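Local coordinates for flavin-dependent thymidylate synthase (Thermus thermophilus, PDB 6J61), which probably catalyses the reductive methylation of dUMP to dTMP, using methylenetetrahydrofolate as methyl donor and NADPH with bound FAD as reductant, at residues V70-H83 / L183-Y196. Numbering follows the deposited sequence.
Sequences VKAPIFVARQWFRH and LRLAPEAQWEIRQY. With FAD (flavin-adenine dinucleotide), chain N; PO4 (phosphate ion), chain F; PO4 (phosphate ion), chain L.
Bent at chi2 (-59°), the chain of Arg184 turns its guanidinium edge to His83, whose CG stands anti to its own carbonyl carbon (chi1 -62°) and carries the imidazole to meet it. NE and NH2 of Arg184 both grip His83 NE2, at 3.0 and 3.1 Å; NE lies in the imidazole plane, NH2 tilted from it. CB of Gln79 lies over one guanidinium face. Arg184 is the predicted residue for ionising N3 of dUMP; His83, which has the ribityl C5' of FAD over one ring face, probably holds this guanidinium in place through the two-nitrogen grip. A leucine in place of His83 would probably leave NE and NH2 of Arg184 without their shared acceptor and the guanidinium freer to turn. Two phosphate ions, probably from the crystallisation liquor, lie among residues predicted to bind dUMP; that of chain L accepts from Gln79 NE2 (2.8 Å to its O1) and from Arg82, whose NH2 is also salt-bridged to Glu90 of the second subunit. Farther along, Ile193 packs on Val76 and points CD1 at Trp80, while Tyr196 OH donates to a lone pair of Lys71 O, lying in the plane of that carbonyl (2.6 Å). Trp80 CZ3 presses on Tyr196 CB at 3.5 Å. Helix 191-196, the start of helix 191-207, crosses helix 74-80 at -70° and runs nearly antiparallel to strand 70-73; Phe180 of helix 174-184 stacks on Trp80.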
loop_
_atom_site.group_PDB
_atom_site.type_symbol
_atom_site.label_atom_id
_atom_site.label_comp_id
_atom_site.label_asym_id
_atom_site.label_seq_id
_atom_site.Cartn_x
_atom_site.Cartn_y
_atom_site.Cartn_z
ATOM N N VAL A 70 18.428 3.564 11.484
ATOM C CA VAL A 70 18.056 3.207 12.846
ATOM C C VAL A 70 18.727 1.932 13.336
ATOM O O VAL A 70 18.820 0.938 12.615
ATOM C CB VAL A 70 16.516 3.006 12.963
ATOM C CG1 VAL A 70 16.101 2.858 14.438
ATOM C CG2 VAL A 70 15.787 4.161 12.290
ATOM N N LYS A 71 19.184 1.969 14.581
ATOM C CA LYS A 71 19.823 0.824 15.218
ATOM C C LYS A 71 18.942 0.538 16.431
ATOM O O LYS A 71 18.739 1.412 17.277
ATOM C CB LYS A 71 21.247 1.200 15.656
ATOM C CG LYS A 71 22.043 0.063 16.270
ATOM C CD LYS A 71 23.457 0.490 16.622
ATOM C CE LYS A 71 24.226 -0.689 17.207
ATOM N NZ LYS A 71 25.551 -0.302 17.764
ATOM N N ALA A 72 18.408 -0.675 16.512
ATOM C CA ALA A 72 17.529 -1.015 17.617
ATOM C C ALA A 72 17.410 -2.500 17.872
ATOM O O ALA A 72 17.764 -3.319 17.035
ATOM C CB ALA A 72 16.140 -0.440 17.360
ATOM N N PRO A 73 16.892 -2.867 19.053
ATOM C CA PRO A 73 16.717 -4.274 19.419
ATOM C C PRO A 73 15.693 -4.902 18.469
ATOM O O PRO A 73 14.738 -4.247 18.044
ATOM C CB PRO A 73 16.203 -4.194 20.854
ATOM C CG PRO A 73 16.771 -2.909 21.345
ATOM C CD PRO A 73 16.563 -1.987 20.188
ATOM N N ILE A 74 15.885 -6.171 18.140
ATOM C CA ILE A 74 14.981 -6.846 17.239
ATOM C C ILE A 74 13.526 -6.721 17.678
ATOM O O ILE A 74 12.660 -6.431 16.846
ATOM C CB ILE A 74 15.384 -8.333 17.081
ATOM C CG1 ILE A 74 16.670 -8.416 16.265
ATOM C CG2 ILE A 74 14.309 -9.122 16.373
ATOM C CD1 ILE A 74 17.249 -9.822 16.172
ATOM N N PHE A 75 13.239 -6.909 18.966
ATOM C CA PHE A 75 11.847 -6.819 19.408
ATOM C C PHE A 75 11.246 -5.424 19.182
ATOM O O PHE A 75 10.033 -5.268 19.076
ATOM C CB PHE A 75 11.679 -7.266 20.878
ATOM C CG PHE A 75 12.133 -6.258 21.891
ATOM C CD1 PHE A 75 13.486 -6.031 22.115
ATOM C CD2 PHE A 75 11.200 -5.541 22.630
ATOM C CE1 PHE A 75 13.903 -5.104 23.061
ATOM C CE2 PHE A 75 11.606 -4.613 23.578
ATOM C CZ PHE A 75 12.961 -4.391 23.797
ATOM N N VAL A 76 12.091 -4.407 19.099
ATOM C CA VAL A 76 11.575 -3.080 18.822
ATOM C C VAL A 76 11.385 -2.985 17.304
ATOM O O VAL A 76 10.408 -2.399 16.818
ATOM C CB VAL A 76 12.543 -1.991 19.308
ATOM C CG1 VAL A 76 12.154 -0.637 18.737
ATOM C CG2 VAL A 76 12.500 -1.927 20.817
ATOM N N ALA A 77 12.308 -3.590 16.563
ATOM C CA ALA A 77 12.253 -3.582 15.106
ATOM C C ALA A 77 10.974 -4.212 14.571
ATOM O O ALA A 77 10.407 -3.730 13.593
ATOM C CB ALA A 77 13.459 -4.302 14.534
ATOM N N ARG A 78 10.524 -5.285 15.212
ATOM C CA ARG A 78 9.318 -5.980 14.788
ATOM C C ARG A 78 8.032 -5.161 14.924
ATOM O O ARG A 78 7.116 -5.305 14.104
ATOM C CB ARG A 78 9.188 -7.312 15.538
ATOM C CG ARG A 78 10.114 -8.376 14.977
ATOM C CD ARG A 78 10.177 -9.622 15.835
ATOM N NE ARG A 78 8.935 -10.388 15.849
ATOM C CZ ARG A 78 8.190 -10.589 16.934
ATOM N NH1 ARG A 78 8.554 -10.073 18.100
ATOM N NH2 ARG A 78 7.087 -11.322 16.854
ATOM N N GLN A 79 7.957 -4.313 15.949
ATOM C CA GLN A 79 6.779 -3.475 16.148
ATOM C C GLN A 79 6.869 -2.351 15.140
ATOM O O GLN A 79 5.877 -1.894 14.581
ATOM C CB GLN A 79 6.775 -2.884 17.552
ATOM C CG GLN A 79 7.107 -3.901 18.610
ATOM C CD GLN A 79 6.882 -3.373 19.999
ATOM O OE1 GLN A 79 7.303 -2.265 20.324
ATOM N NE2 GLN A 79 6.220 -4.167 20.839
ATOM N N TRP A 80 8.089 -1.909 14.915
ATOM C CA TRP A 80 8.320 -0.850 13.976
ATOM C C TRP A 80 7.923 -1.302 12.571
ATOM O O TRP A 80 7.330 -0.532 11.806
ATOM C CB TRP A 80 9.797 -0.467 13.996
ATOM C CG TRP A 80 10.093 0.902 13.472
ATOM C CD1 TRP A 80 9.600 1.479 12.330
ATOM C CD2 TRP A 80 10.989 1.852 14.047
ATOM N NE1 TRP A 80 10.141 2.736 12.162
ATOM C CE2 TRP A 80 10.997 2.988 13.202
ATOM C CE3 TRP A 80 11.791 1.854 15.189
ATOM C CZ2 TRP A 80 11.777 4.113 13.472
ATOM C CZ3 TRP A 80 12.570 2.973 15.452
ATOM C CH2 TRP A 80 12.558 4.085 14.600
ATOM N N PHE A 81 8.238 -2.548 12.232
ATOM C CA PHE A 81 7.945 -3.053 10.894
ATOM C C PHE A 81 6.477 -3.369 10.631
ATOM O O PHE A 81 6.102 -3.653 9.496
ATOM C CB PHE A 81 8.826 -4.273 10.574
ATOM C CG PHE A 81 10.303 -3.969 10.538
ATOM C CD1 PHE A 81 10.776 -2.670 10.740
ATOM C CD2 PHE A 81 11.229 -4.988 10.333
ATOM C CE1 PHE A 81 12.154 -2.394 10.743
ATOM C CE2 PHE A 81 12.607 -4.720 10.334
ATOM C CZ PHE A 81 13.065 -3.422 10.539
ATOM N N ARG A 82 5.654 -3.311 11.676
ATOM C CA ARG A 82 4.219 -3.559 11.538
ATOM C C ARG A 82 3.616 -2.485 10.643
ATOM O O ARG A 82 2.504 -2.637 10.146
ATOM C CB ARG A 82 3.520 -3.518 12.902
ATOM C CG ARG A 82 3.791 -4.717 13.796
ATOM C CD ARG A 82 3.194 -5.989 13.215
ATOM N NE ARG A 82 3.672 -7.197 13.893
ATOM C CZ ARG A 82 3.558 -7.418 15.197
ATOM N NH1 ARG A 82 2.977 -6.513 15.977
ATOM N NH2 ARG A 82 4.033 -8.540 15.720
ATOM N N HIS A 83 4.357 -1.396 10.471
ATOM C CA HIS A 83 3.952 -0.267 9.644
ATOM C C HIS A 83 4.416 -0.559 8.227
ATOM O O HIS A 83 5.604 -0.456 7.898
ATOM C CB HIS A 83 4.582 1.022 10.174
ATOM C CG HIS A 83 4.146 1.367 11.564
ATOM N ND1 HIS A 83 3.122 2.251 11.826
ATOM C CD2 HIS A 83 4.560 0.905 12.769
ATOM C CE1 HIS A 83 2.922 2.317 13.130
ATOM N NE2 HIS A 83 3.780 1.510 13.725
ATOM N N LEU A 183 0.886 6.780 17.040
ATOM C CA LEU A 183 0.760 5.458 17.644
ATOM C C LEU A 183 1.903 5.080 18.580
ATOM O O LEU A 183 1.672 4.552 19.661
ATOM C CB LEU A 183 0.637 4.390 16.560
ATOM C CG LEU A 183 -0.707 4.357 15.833
ATOM C CD1 LEU A 183 -0.601 3.478 14.591
ATOM C CD2 LEU A 183 -1.787 3.853 16.787
ATOM N N ARG A 184 3.136 5.355 18.174
ATOM C CA ARG A 184 4.280 4.994 18.991
ATOM C C ARG A 184 4.628 5.997 20.076
ATOM O O ARG A 184 5.460 5.724 20.949
ATOM C CB ARG A 184 5.477 4.741 18.090
ATOM C CG ARG A 184 5.181 3.685 17.058
ATOM C CD ARG A 184 4.780 2.368 17.709
ATOM N NE ARG A 184 4.317 1.423 16.704
ATOM C CZ ARG A 184 3.940 0.177 16.959
ATOM N NH1 ARG A 184 3.973 -0.286 18.195
ATOM N NH2 ARG A 184 3.514 -0.600 15.972
ATOM N N LEU A 185 4.001 7.161 20.024
ATOM C CA LEU A 185 4.226 8.173 21.043
ATOM C C LEU A 185 3.164 7.951 22.133
ATOM O O LEU A 185 3.327 8.365 23.274
ATOM C CB LEU A 185 4.103 9.568 20.424
ATOM C CG LEU A 185 5.270 10.549 20.586
ATOM C CD1 LEU A 185 6.579 9.817 20.814
ATOM C CD2 LEU A 185 5.355 11.435 19.347
ATOM N N ALA A 186 2.080 7.271 21.773
ATOM C CA ALA A 186 1.012 6.987 22.717
ATOM C C ALA A 186 1.567 6.175 23.868
ATOM O O ALA A 186 2.479 5.369 23.687
ATOM C CB ALA A 186 -0.098 6.211 22.034
ATOM N N PRO A 187 1.018 6.373 25.076
ATOM C CA PRO A 187 1.486 5.633 26.255
ATOM C C PRO A 187 1.191 4.138 26.231
ATOM O O PRO A 187 1.659 3.403 27.092
ATOM C CB PRO A 187 0.810 6.360 27.425
ATOM C CG PRO A 187 -0.433 6.943 26.809
ATOM C CD PRO A 187 0.045 7.417 25.453
ATOM N N GLU A 188 0.436 3.685 25.239
ATOM C CA GLU A 188 0.117 2.269 25.122
ATOM C C GLU A 188 1.230 1.516 24.379
ATOM O O GLU A 188 1.327 0.287 24.451
ATOM C CB GLU A 188 -1.200 2.072 24.371
ATOM C CG GLU A 188 -2.404 2.723 25.000
ATOM C CD GLU A 188 -2.416 4.227 24.827
ATOM O OE1 GLU A 188 -1.630 4.921 25.501
ATOM O OE2 GLU A 188 -3.215 4.717 24.003
ATOM N N ALA A 189 2.058 2.256 23.650
ATOM C CA ALA A 189 3.158 1.662 22.892
ATOM C C ALA A 189 4.215 1.236 23.895
ATOM O O ALA A 189 4.336 1.853 24.946
ATOM C CB ALA A 189 3.734 2.699 21.909
ATOM N N GLN A 190 4.978 0.190 23.596
ATOM C CA GLN A 190 6.002 -0.236 24.546
ATOM C C GLN A 190 7.043 0.870 24.715
ATOM O O GLN A 190 7.444 1.514 23.744
ATOM C CB GLN A 190 6.680 -1.533 24.086
ATOM C CG GLN A 190 7.412 -2.254 25.210
ATOM C CD GLN A 190 7.864 -3.675 24.847
ATOM O OE1 GLN A 190 7.119 -4.457 24.240
ATOM N NE2 GLN A 190 9.082 -4.016 25.242
ATOM N N TRP A 191 7.476 1.080 25.954
ATOM C CA TRP A 191 8.458 2.110 26.283
ATOM C C TRP A 191 9.648 2.207 25.320
ATOM O O TRP A 191 9.998 3.304 24.875
ATOM C CB TRP A 191 8.994 1.901 27.712
ATOM C CG TRP A 191 9.890 3.016 28.191
ATOM C CD1 TRP A 191 9.497 4.187 28.781
ATOM C CD2 TRP A 191 11.321 3.098 28.066
ATOM N NE1 TRP A 191 10.591 4.991 29.027
ATOM C CE2 TRP A 191 11.721 4.347 28.599
ATOM C CE3 TRP A 191 12.300 2.240 27.558
ATOM C CZ2 TRP A 191 13.059 4.755 28.637
ATOM C CZ3 TRP A 191 13.637 2.650 27.597
ATOM C CH2 TRP A 191 13.999 3.897 28.134
ATOM N N GLU A 192 10.277 1.079 25.006
ATOM C CA GLU A 192 11.437 1.108 24.118
ATOM C C GLU A 192 11.158 1.851 22.819
ATOM O O GLU A 192 11.866 2.798 22.465
ATOM C CB GLU A 192 11.923 -0.312 23.783
ATOM C CG GLU A 192 12.677 -1.044 24.894
ATOM C CD GLU A 192 11.865 -1.167 26.165
ATOM O OE1 GLU A 192 10.628 -1.342 26.089
ATOM O OE2 GLU A 192 12.469 -1.095 27.247
ATOM N N ILE A 193 10.118 1.429 22.111
ATOM C CA ILE A 193 9.817 2.065 20.852
ATOM C C ILE A 193 9.317 3.500 21.045
ATOM O O ILE A 193 9.513 4.353 20.170
ATOM C CB ILE A 193 8.831 1.209 20.013
ATOM C CG1 ILE A 193 8.805 1.736 18.576
ATOM C CG2 ILE A 193 7.448 1.217 20.633
ATOM C CD1 ILE A 193 8.266 0.766 17.562
ATOM N N ARG A 194 8.706 3.791 22.191
ATOM C CA ARG A 194 8.252 5.161 22.421
ATOM C C ARG A 194 9.458 6.091 22.342
ATOM O O ARG A 194 9.400 7.142 21.706
ATOM C CB ARG A 194 7.593 5.322 23.795
ATOM C CG ARG A 194 6.316 4.546 23.972
ATOM C CD ARG A 194 5.255 5.409 24.638
ATOM N NE ARG A 194 5.663 5.894 25.948
ATOM C CZ ARG A 194 5.778 5.117 27.015
ATOM N NH1 ARG A 194 5.513 3.823 26.922
ATOM N NH2 ARG A 194 6.148 5.635 28.178
ATOM N N GLN A 195 10.552 5.685 22.987
ATOM C CA GLN A 195 11.775 6.478 23.014
ATOM C C GLN A 195 12.280 6.715 21.604
ATOM O O GLN A 195 12.752 7.802 21.293
ATOM C CB GLN A 195 12.858 5.786 23.862
ATOM C CG GLN A 195 12.416 5.422 25.283
ATOM C CD GLN A 195 11.460 6.450 25.892
ATOM O OE1 GLN A 195 11.784 7.634 25.999
ATOM N NE2 GLN A 195 10.268 5.996 26.283
ATOM N N TYR A 196 12.179 5.710 20.744
ATOM C CA TYR A 196 12.621 5.881 19.364
ATOM C C TYR A 196 11.710 6.874 18.654
ATOM O O TYR A 196 12.160 7.676 17.847
ATOM C CB TYR A 196 12.617 4.537 18.619
ATOM C CG TYR A 196 13.878 3.740 18.826
ATOM C CD1 TYR A 196 15.019 3.988 18.052
ATOM C CD2 TYR A 196 13.951 2.760 19.823
ATOM C CE1 TYR A 196 16.207 3.278 18.268
ATOM C CE2 TYR A 196 15.123 2.046 20.042
ATOM C CZ TYR A 196 16.246 2.313 19.267
ATOM O OH TYR A 196 17.416 1.641 19.517
HETATM P PA FAD N . 0.719 1.154 8.514
HETATM O O1A FAD N . 1.212 -0.243 8.449
HETATM O O2A FAD N . 1.929 2.166 8.154
HETATM O O5B FAD N . -0.460 1.328 7.439
HETATM C C5B FAD N . -1.080 2.605 7.605
HETATM C C4B FAD N . -2.413 2.553 6.870
HETATM O O4B FAD N . -2.170 2.301 5.468
HETATM C C3B FAD N . -3.266 1.399 7.371
HETATM O O3B FAD N . -4.077 1.739 8.496
HETATM C C2B FAD N . -4.081 1.004 6.148
HETATM O O2B FAD N . -5.284 1.781 6.084
HETATM C C1B FAD N . -3.114 1.286 4.967
HETATM N N9A FAD N . -2.380 0.073 4.492
HETATM C C8A FAD N . -1.017 -0.059 4.375
HETATM N N7A FAD N . -0.700 -1.242 3.925
HETATM C C5A FAD N . -1.823 -1.960 3.716
HETATM C C6A FAD N . -2.106 -3.278 3.246
HETATM N N6A FAD N . -1.079 -4.129 2.883
HETATM N N1A FAD N . -3.395 -3.679 3.160
HETATM C C2A FAD N . -4.406 -2.867 3.508
HETATM N N3A FAD N . -4.187 -1.621 3.957
HETATM C C4A FAD N . -2.931 -1.131 4.077
HETATM N N1 FAD N . -0.598 -6.319 16.051
HETATM C C2 FAD N . -0.596 -7.656 16.179
HETATM O O2 FAD N . -0.187 -8.326 15.247
HETATM N N3 FAD N . -1.028 -8.296 17.294
HETATM C C4 FAD N . -1.509 -7.610 18.392
HETATM O O4 FAD N . -1.896 -8.203 19.387
HETATM C C4X FAD N . -1.543 -6.112 18.312
HETATM N N5 FAD N . -1.990 -5.340 19.302
HETATM C C5X FAD N . -2.014 -3.980 19.205
HETATM C C6 FAD N . -2.514 -3.191 20.300
HETATM C C7 FAD N . -2.547 -1.802 20.213
HETATM C C7M FAD N . -3.083 -1.012 21.393
HETATM C C8 FAD N . -2.080 -1.134 19.028
HETATM C C8M FAD N . -2.109 0.375 18.916
HETATM C C9 FAD N . -1.585 -1.878 17.941
HETATM C C9A FAD N . -1.540 -3.312 17.997
HETATM N N10 FAD N . -1.047 -4.105 16.907
HETATM C C10 FAD N . -1.039 -5.499 17.036
HETATM C "C1'" FAD N . -0.543 -3.499 15.647
HETATM C "C2'" FAD N . -1.664 -3.034 14.683
HETATM O "O2'" FAD N . -2.568 -4.104 14.395
HETATM C "C3'" FAD N . -1.040 -2.501 13.369
HETATM O "O3'" FAD N . -0.396 -3.576 12.662
HETATM C "C4'" FAD N . -0.003 -1.367 13.654
HETATM O "O4'" FAD N . -0.494 -0.473 14.672
HETATM C "C5'" FAD N . 0.270 -0.569 12.381
HETATM O "O5'" FAD N . -0.833 0.309 12.165
HETATM P P FAD N . -1.028 0.547 10.583
HETATM O O1P FAD N . -1.076 -0.759 9.863
HETATM O O2P FAD N . -2.405 1.339 10.388
HETATM O O3P FAD N . 0.220 1.497 10.046
HETATM P P PO4 F . 2.913 -4.576 18.370
HETATM O O1 PO4 F . 3.058 -3.423 19.302
HETATM O O2 PO4 F . 2.102 -5.637 19.020
HETATM O O3 PO4 F . 4.255 -5.109 18.031
HETATM O O4 PO4 F . 2.235 -4.130 17.130
HETATM P P PO4 L . 4.801 -7.584 19.959
HETATM O O1 PO4 L . 6.091 -6.921 20.284
HETATM O O2 PO4 L . 4.838 -8.989 20.438
HETATM O O3 PO4 L . 4.594 -7.568 18.491
HETATM O O4 PO4 L . 3.688 -6.857 20.621
#